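Local coordinates for protein CaaX farnesyltransferase beta subunit Ram1 (Aspergillus fumigatus, PDB 4L9P) that forms, with its alpha partner, a zinc-dependent farnesyltransferase that probably moves the farnesyl group of farnesyl diphosphate onto a cysteine near a protein's C-terminus, at residues 85-89 with 90-94; 258-261 with 262-266. All blocks are in the same frame, centred on the assembly; numbering follows the deposited sequence.

Interaction 1 of 2, residues 85-89 with 90-94; sequences LLSTE and TTELQ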
loop_
_atom_site.group_PDB
_atom_site.type_symbol
_atom_site.label_atom_id
_atom_site.label_comp_id
_atom_site.label_asym_id
_atom_site.label_seq_id
_atom_site.Cartn_x
_atom_site.Cartn_y
_atom_site.Cartn_z
ATOM N N LEU B 85 -5.455 -28.646 11.735
ATOM C CA LEU B 85 -4.382 -29.625 11.847
ATOM C C LEU B 85 -3.346 -29.533 10.751
ATOM O O LEU B 85 -2.177 -29.855 10.941
ATOM C CB LEU B 85 -4.955 -31.031 11.776
ATOM C CG LEU B 85 -6.039 -31.308 12.792
ATOM C CD1 LEU B 85 -6.532 -32.763 12.592
ATOM C CD2 LEU B 85 -5.523 -31.109 14.232
ATOM N N LEU B 86 -3.771 -29.092 9.576
ATOM C CA LEU B 86 -2.859 -29.088 8.426
ATOM C C LEU B 86 -1.781 -28.017 8.556
ATOM O O LEU B 86 -2.111 -26.830 8.702
ATOM C CB LEU B 86 -3.678 -28.816 7.177
ATOM C CG LEU B 86 -2.846 -28.666 5.893
ATOM C CD1 LEU B 86 -2.201 -29.999 5.459
ATOM C CD2 LEU B 86 -3.705 -28.070 4.763
ATOM N N SER B 87 -0.516 -28.409 8.431
ATOM C CA SER B 87 0.611 -27.475 8.427
ATOM C C SER B 87 1.023 -27.160 6.981
ATOM O O SER B 87 1.225 -28.091 6.165
ATOM C CB SER B 87 1.805 -28.124 9.122
ATOM O OG SER B 87 2.898 -27.227 9.132
ATOM N N THR B 88 1.109 -25.861 6.641
ATOM C CA THR B 88 1.709 -25.427 5.387
ATOM C C THR B 88 2.694 -24.295 5.656
ATOM O O THR B 88 2.825 -23.852 6.814
ATOM C CB THR B 88 0.658 -24.902 4.399
ATOM O OG1 THR B 88 -0.006 -23.761 4.961
ATOM C CG2 THR B 88 -0.376 -25.987 4.000
ATOM N N GLU B 89 3.401 -23.800 4.645
ATOM C CA GLU B 89 4.376 -22.764 4.896
ATOM C C GLU B 89 3.724 -21.542 5.551
ATOM O O GLU B 89 4.311 -20.915 6.424
ATOM C CB GLU B 89 5.053 -22.354 3.587
ATOM C CG GLU B 89 6.053 -21.222 3.755
ATOM C CD GLU B 89 6.805 -20.848 2.482
ATOM O OE1 GLU B 89 6.189 -20.442 1.454
ATOM O OE2 GLU B 89 8.050 -20.952 2.505
ATOM N N THR B 90 2.494 -21.235 5.147
ATOM C CA THR B 90 1.775 -20.101 5.752
ATOM C C THR B 90 1.646 -20.285 7.261
ATOM O O THR B 90 1.907 -19.328 8.009
ATOM C CB THR B 90 0.329 -19.959 5.125
ATOM O OG1 THR B 90 0.483 -19.585 3.756
ATOM C CG2 THR B 90 -0.505 -18.902 5.822
ATOM N N THR B 91 1.227 -21.481 7.721
ATOM C CA THR B 91 1.050 -21.646 9.159
ATOM C C THR B 91 2.368 -21.732 9.864
ATOM O O THR B 91 2.425 -21.319 11.039
ATOM C CB THR B 91 0.156 -22.818 9.528
ATOM O OG1 THR B 91 0.703 -24.019 8.978
ATOM C CG2 THR B 91 -1.258 -22.578 8.979
ATOM N N GLU B 92 3.423 -22.224 9.220
ATOM C CA GLU B 92 4.737 -22.252 9.880
ATOM C C GLU B 92 5.204 -20.841 10.154
ATOM O O GLU B 92 5.666 -20.529 11.268
ATOM C CB GLU B 92 5.756 -22.938 8.983
ATOM C CG GLU B 92 5.566 -24.404 8.826
ATOM C CD GLU B 92 6.588 -24.935 7.799
ATOM O OE1 GLU B 92 7.812 -24.767 8.049
ATOM O OE2 GLU B 92 6.189 -25.448 6.724
ATOM N N LEU B 93 5.076 -19.950 9.163
ATOM C CA LEU B 93 5.533 -18.578 9.362
ATOM C C LEU B 93 4.646 -17.821 10.338
ATOM O O LEU B 93 5.143 -17.046 11.176
ATOM C CB LEU B 93 5.543 -17.842 8.035
ATOM C CG LEU B 93 6.603 -18.304 7.066
ATOM C CD1 LEU B 93 6.277 -17.733 5.660
ATOM C CD2 LEU B 93 7.973 -17.880 7.531
ATOM N N GLN B 94 3.349 -18.100 10.312
ATOM C CA GLN B 94 2.428 -17.442 11.258
ATOM C C GLN B 94 2.742 -17.880 12.699
ATOM O O GLN B 94 2.824 -17.027 13.580
ATOM C CB GLN B 94 0.995 -17.754 10.829
ATOM C CG GLN B 94 -0.088 -17.191 11.764
ATOM C CD GLN B 94 -0.020 -15.681 11.923
ATOM O OE1 GLN B 94 0.369 -14.943 11.014
ATOM N NE2 GLN B 94 -0.336 -15.221 13.133
HETATM O O HOH W 1 2.423 -25.091 10.927
HETATM O O HOH W 2 4.420 -27.095 6.588
#
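T91 turns its hydroxyl back onto the chain just before helix 89-105, and its OG1 accepts the backbone N-H of T88 at 3.0 Å, with an angle of 156° at the hydrogen. The torsion explains the reach: OG1 sits between the backbone N and the carbonyl carbon (chi1 58°), which puts it next to the T88 amide in the loop before the helix. S87 stretches its own hydroxyl toward the same region, anti to its N, but OG stays 3.9 Å from T91 OG1. Water 1 fills that step, bonded to S87 OG and T91 OG1 at 2.8 Å each. A second water lies between S87 OG and E92 OE2, though its 2.4 Å distance to E92 OE2 is too short to trust. E92 leans back over the turn so that its CG rests 3.4 Å from T88 O, the carbonyl that receives the E92 N-H at 3.0 Å. One residue on, L93 N bonds to E89 O. E89 has two conformers; in the one given it lies alongside L93, pointing the same way, so this contact is less certain. T88, the N-cap residue, spends its own hydroxyl outward: OG1 bonds to D193 and R195 of the alpha subunit, and T90 OG1 also meets D193 of the alpha subunit. The reciprocal bond is therefore not made, T88 OG1 standing 3.8 Å from T91 N; the N3 hydroxyl taking the N-cap N-H is one half of a capping box, at a helix start placed against the alpha subunit of the heterodimer.

Interaction 2 of 2, residues 258-261 with 262-266; sequences MVVH and ALLDL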
loop_
_atom_site.group_PDB
_atom_site.type_symbol
_atom_site.label_atom_id
_atom_site.label_comp_id
_atom_site.label_asym_id
_atom_site.label_seq_id
_atom_site.Cartn_x
_atom_site.Cartn_y
_atom_site.Cartn_z
ATOM N N MET B 258 -1.286 12.838 -7.080
ATOM C CA MET B 258 -2.342 13.753 -6.629
ATOM C C MET B 258 -2.021 14.480 -5.339
ATOM O O MET B 258 -2.471 15.619 -5.164
ATOM C CB MET B 258 -3.673 13.032 -6.540
ATOM C CG MET B 258 -4.186 12.639 -7.937
ATOM S SD MET B 258 -4.233 14.016 -9.217
ATOM C CE MET B 258 -5.153 15.270 -8.375
ATOM N N VAL B 259 -1.224 13.887 -4.472
ATOM C CA VAL B 259 -0.762 14.632 -3.287
ATOM C C VAL B 259 0.158 15.745 -3.719
ATOM O O VAL B 259 0.035 16.873 -3.198
ATOM C CB VAL B 259 -0.034 13.684 -2.319
ATOM C CG1 VAL B 259 0.816 14.492 -1.326
ATOM C CG2 VAL B 259 -1.069 12.836 -1.580
ATOM N N VAL B 260 1.116 15.488 -4.621
ATOM C CA VAL B 260 1.969 16.591 -5.120
ATOM C C VAL B 260 1.115 17.684 -5.781
ATOM O O VAL B 260 1.316 18.887 -5.536
ATOM C CB VAL B 260 2.977 16.071 -6.105
ATOM C CG1 VAL B 260 3.746 17.200 -6.854
ATOM C CG2 VAL B 260 3.993 15.147 -5.345
ATOM N N HIS B 261 0.151 17.240 -6.591
ATOM C CA HIS B 261 -0.720 18.197 -7.298
ATOM C C HIS B 261 -1.453 19.078 -6.292
ATOM O O HIS B 261 -1.525 20.315 -6.468
ATOM C CB HIS B 261 -1.672 17.369 -8.155
ATOM C CG HIS B 261 -2.525 18.178 -9.079
ATOM N ND1 HIS B 261 -3.563 18.980 -8.638
ATOM C CD2 HIS B 261 -2.443 18.345 -10.428
ATOM C CE1 HIS B 261 -4.106 19.587 -9.698
ATOM N NE2 HIS B 261 -3.439 19.220 -10.794
ATOM N N ALA B 262 -2.036 18.468 -5.263
ATOM C CA ALA B 262 -2.819 19.212 -4.275
ATOM C C ALA B 262 -1.946 20.142 -3.441
ATOM O O ALA B 262 -2.286 21.317 -3.243
ATOM C CB ALA B 262 -3.537 18.254 -3.314
ATOM N N LEU B 263 -0.822 19.637 -2.916
ATOM C CA LEU B 263 -0.058 20.498 -2.013
ATOM C C LEU B 263 0.600 21.692 -2.753
ATOM O O LEU B 263 0.869 22.701 -2.122
ATOM C CB LEU B 263 1.032 19.697 -1.279
ATOM C CG LEU B 263 0.441 18.723 -0.279
ATOM C CD1 LEU B 263 1.610 17.847 0.318
ATOM C CD2 LEU B 263 -0.270 19.430 0.873
ATOM N N LEU B 264 0.886 21.570 -4.055
ATOM C CA LEU B 264 1.491 22.646 -4.845
ATOM C C LEU B 264 0.410 23.495 -5.564
ATOM O O LEU B 264 0.756 24.398 -6.329
ATOM C CB LEU B 264 2.448 22.059 -5.885
ATOM C CG LEU B 264 3.640 21.268 -5.281
ATOM C CD1 LEU B 264 4.513 20.858 -6.478
ATOM C CD2 LEU B 264 4.427 21.963 -4.172
ATOM N N ASP B 265 -0.872 23.219 -5.306
ATOM C CA ASP B 265 -2.011 23.883 -5.963
ATOM C C ASP B 265 -1.768 23.954 -7.491
ATOM O O ASP B 265 -1.833 25.036 -8.107
ATOM C CB ASP B 265 -2.223 25.287 -5.389
ATOM C CG ASP B 265 -3.499 25.947 -5.933
ATOM O OD1 ASP B 265 -4.466 25.164 -6.192
ATOM O OD2 ASP B 265 -3.515 27.211 -6.166
ATOM N N LEU B 266 -1.478 22.819 -8.107
ATOM C CA LEU B 266 -1.293 22.850 -9.545
ATOM C C LEU B 266 -2.630 22.975 -10.249
ATOM O O LEU B 266 -3.680 22.629 -9.702
ATOM C CB LEU B 266 -0.643 21.546 -10.036
ATOM C CG LEU B 266 0.736 21.273 -9.395
ATOM C CD1 LEU B 266 1.359 19.996 -9.977
ATOM C CD2 LEU B 266 1.709 22.480 -9.535
HETATM O O HOH W 3 -4.288 21.632 -7.110
#
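The backbone from M258 to L264 keeps its helical i to i+4 bonds until D265 takes positive phi (46°) and L266 N turns back to H261 O at 3.0 Å, in the carbonyl plane. On the side-chain level, V259 CG1 lies against L263 CD1 and V260 CG1 against L264 CD1, both at 3.8 Å; each pair runs side by side in the same direction. The L266 N to H261 O bond, a second one from D265 N to A262 O at 3.1 Å and the positive phi of D265 make a Schellman motif, closing helix 251-263 within the alpha-alpha toroid, with helices 200-213, 224-234 and 502-513 packed around it. The reversal brings L266 in over H261: its CB stands 3.7 Å from the ring centroid and 13° off the normal, a CH-pi contact. With CG opposite its own backbone N (chi1 -173°), the imidazole turns a face to L266, and its NE2 bonds to P267 O, which fixes the ring's rotation, while F284 meets the ring at an angle. Water 3 donates to both H261 O, at 3.1 Å, and L266 O, so the H261 carbonyl, in the last turn, takes two donors, the water and L266 N. D265 OD2 forms a salt bridge with K458.

How the interactions relate
Interactions 1 and 2 sit at opposite kinds of helix end: 85-94 starts helix 89-105, whereas 258-266 finishes helix 251-263. They do not touch. Their centres lie 45 Å apart, on opposite sides of the chain's centre, and their nearest atoms are about 31 Å from each other. Interaction 1 is partly exposed and faces the alpha subunit; interaction 2 is buried within the beta chain. Neither contributes a zinc ligand or a residue of the isoprenoid-analogue pocket, and neither touches the bound FII, which lies about 9 Å from the L93 side chain and about 8 Å from that of V259. Helix 251-263 carries pocket residues R252, Y255 and C256 ahead of interaction 2.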